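Local coordinates for protein type III restriction-modification enzyme EcoP15I Mod subunit (Escherichia coli, PDB 4ZCF) that methylates one adenine in the asymmetric DNA site 5'-CAGCAG-3' using S-adenosyl-L-methionine, and joins the Res subunit for DNA restriction, at residues A79-H84 and L490-L495. Sequence-based numbering, arbitrary orientation.
Sequences AEDKTH and LTKERL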
loop_
_atom_site.group_PDB
_atom_site.type_symbol
_atom_site.label_atom_id
_atom_site.label_comp_id
_atom_site.label_asym_id
_atom_site.label_seq_id
_atom_site.Cartn_x
_atom_site.Cartn_y
_atom_site.Cartn_z
ATOM N N ALA A 79 -21.149 -22.656 8.444
ATOM C CA ALA A 79 -22.567 -22.948 8.367
ATOM C C ALA A 79 -23.329 -21.683 8.658
ATOM O O ALA A 79 -22.792 -20.770 9.282
ATOM C CB ALA A 79 -22.949 -24.031 9.357
ATOM N N GLU A 80 -24.590 -21.648 8.200
ATOM C CA GLU A 80 -25.560 -20.567 8.344
ATOM C C GLU A 80 -26.261 -20.630 9.666
ATOM O O GLU A 80 -26.383 -21.705 10.245
ATOM C CB GLU A 80 -26.693 -20.782 7.336
ATOM C CG GLU A 80 -26.360 -20.574 5.888
ATOM C CD GLU A 80 -27.618 -20.530 5.054
ATOM O OE1 GLU A 80 -28.223 -19.439 4.937
ATOM O OE2 GLU A 80 -28.026 -21.603 4.556
ATOM N N ASP A 81 -26.847 -19.497 10.081
ATOM C CA ASP A 81 -27.788 -19.454 11.194
ATOM C C ASP A 81 -29.092 -19.546 10.417
ATOM O O ASP A 81 -29.570 -18.523 9.908
ATOM C CB ASP A 81 -27.729 -18.140 11.998
ATOM C CG ASP A 81 -28.625 -18.137 13.228
ATOM O OD1 ASP A 81 -29.772 -18.620 13.132
ATOM O OD2 ASP A 81 -28.180 -17.654 14.279
ATOM N N LYS A 82 -29.590 -20.788 10.217
ATOM C CA LYS A 82 -30.805 -21.093 9.431
ATOM C C LYS A 82 -32.032 -20.307 9.882
ATOM O O LYS A 82 -32.743 -19.796 9.025
ATOM C CB LYS A 82 -31.101 -22.612 9.374
ATOM C CG LYS A 82 -29.958 -23.490 8.836
ATOM C CD LYS A 82 -29.850 -23.494 7.309
ATOM C CE LYS A 82 -28.595 -24.200 6.835
ATOM N NZ LYS A 82 -28.563 -24.351 5.351
ATOM N N THR A 83 -32.262 -20.181 11.216
ATOM C CA THR A 83 -33.394 -19.433 11.791
ATOM C C THR A 83 -33.328 -17.966 11.303
ATOM O O THR A 83 -34.234 -17.520 10.583
ATOM C CB THR A 83 -33.447 -19.577 13.341
ATOM O OG1 THR A 83 -33.246 -20.938 13.721
ATOM C CG2 THR A 83 -34.765 -19.079 13.938
ATOM N N HIS A 84 -32.210 -17.265 11.630
ATOM C CA HIS A 84 -31.946 -15.888 11.220
ATOM C C HIS A 84 -32.066 -15.663 9.685
ATOM O O HIS A 84 -32.779 -14.758 9.261
ATOM C CB HIS A 84 -30.578 -15.388 11.766
ATOM C CG HIS A 84 -30.342 -13.911 11.554
ATOM N ND1 HIS A 84 -30.592 -12.984 12.556
ATOM C CD2 HIS A 84 -29.948 -13.247 10.445
ATOM C CE1 HIS A 84 -30.325 -11.808 12.030
ATOM N NE2 HIS A 84 -29.943 -11.916 10.764
ATOM N N LEU A 490 -24.309 -9.164 21.241
ATOM C CA LEU A 490 -24.566 -7.714 21.264
ATOM C C LEU A 490 -24.453 -7.144 19.876
ATOM O O LEU A 490 -25.216 -6.235 19.523
ATOM C CB LEU A 490 -23.548 -6.985 22.127
ATOM C CG LEU A 490 -23.605 -7.175 23.608
ATOM C CD1 LEU A 490 -22.199 -7.168 24.161
ATOM C CD2 LEU A 490 -24.491 -6.096 24.275
ATOM N N THR A 491 -23.454 -7.640 19.108
ATOM C CA THR A 491 -23.189 -7.243 17.728
ATOM C C THR A 491 -24.359 -7.632 16.861
ATOM O O THR A 491 -24.851 -6.777 16.137
ATOM C CB THR A 491 -21.839 -7.813 17.240
ATOM O OG1 THR A 491 -20.821 -7.325 18.109
ATOM C CG2 THR A 491 -21.522 -7.443 15.784
ATOM N N LYS A 492 -24.804 -8.908 16.928
ATOM C CA LYS A 492 -25.945 -9.436 16.153
ATOM C C LYS A 492 -27.204 -8.603 16.434
ATOM O O LYS A 492 -27.835 -8.133 15.486
ATOM C CB LYS A 492 -26.172 -10.931 16.466
ATOM C CG LYS A 492 -27.363 -11.579 15.732
ATOM C CD LYS A 492 -27.625 -12.980 16.315
ATOM C CE LYS A 492 -28.657 -13.757 15.530
ATOM N NZ LYS A 492 -28.844 -15.121 16.083
ATOM N N GLU A 493 -27.501 -8.358 17.728
ATOM C CA GLU A 493 -28.621 -7.542 18.184
ATOM C C GLU A 493 -28.548 -6.098 17.701
ATOM O O GLU A 493 -29.582 -5.566 17.280
ATOM C CB GLU A 493 -28.767 -7.602 19.722
ATOM C CG GLU A 493 -29.903 -6.765 20.317
ATOM C CD GLU A 493 -31.351 -7.124 20.007
ATOM O OE1 GLU A 493 -31.624 -7.727 18.943
ATOM O OE2 GLU A 493 -32.230 -6.747 20.816
ATOM N N ARG A 494 -27.344 -5.465 17.744
ATOM C CA ARG A 494 -27.164 -4.068 17.298
ATOM C C ARG A 494 -27.517 -3.905 15.842
ATOM O O ARG A 494 -28.045 -2.861 15.461
ATOM C CB ARG A 494 -25.723 -3.558 17.525
ATOM C CG ARG A 494 -25.627 -2.047 17.439
ATOM C CD ARG A 494 -24.995 -1.453 16.180
ATOM N NE ARG A 494 -23.706 -0.887 16.585
ATOM C CZ ARG A 494 -23.247 0.321 16.294
ATOM N NH1 ARG A 494 -23.918 1.115 15.479
ATOM N NH2 ARG A 494 -22.085 0.724 16.781
ATOM N N LEU A 495 -27.168 -4.909 15.017
ATOM C CA LEU A 495 -27.428 -4.909 13.579
ATOM C C LEU A 495 -28.898 -5.154 13.314
ATOM O O LEU A 495 -29.453 -4.543 12.416
ATOM C CB LEU A 495 -26.558 -5.965 12.900
ATOM C CG LEU A 495 -25.131 -5.603 12.503
ATOM C CD1 LEU A 495 -24.373 -4.999 13.642
ATOM C CD2 LEU A 495 -24.389 -6.830 12.017
#
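K492 reaches out from helix 487-500 and sets its ammonium against the carboxylate of D81, NZ lying 3.2 Å from D81 OD2 in a hydrogen-bonded salt bridge. The K492 side chain is fully extended, with CG anti to the backbone N (chi1 179°), and this extension is what spans a gap whose nearest CA atoms, those of K492 and H84, stand 10.1 Å apart. The side chains of D81 and K492 cross at about a right angle, and NZ meets OD2 from above the carboxylate plane, 40° out of it. On its way the lysine passes H84, whose side chain runs in the opposite direction; K492 CE comes to 3.6 Å from H84 ND1, an oblique approach to the imidazole. The two nitrogens, H84 ND1 and K492 NZ, are 4.5 Å apart, so the ammonium would probably disfavour a positively charged H84 imidazole, an effect the D81 carboxylate may partly offset.

D81 is the N-cap of helix 82-86: its other oxygen, OD1, accepts from H84 N at 3.2 Å with a nearly straight N-H...O angle of 170°. The contact thus ties this short helix, just after edge strand 76-80 of the central mixed sheet in the Rossmann-like methyltransferase fold, to a helix packed on strand 96-99, where K492 also touches L97. Strand 508-514 lies between 76-80 and 96-99 in the sheet order, and its V509 touches the side chains of both D81 and H84. Replacing D81 by an alanine is likely to leave the K492 ammonium without its carboxylate mate and the H84 N-H without its capping acceptor. The H84 ring also meets that of F507, their planes inclined to each other.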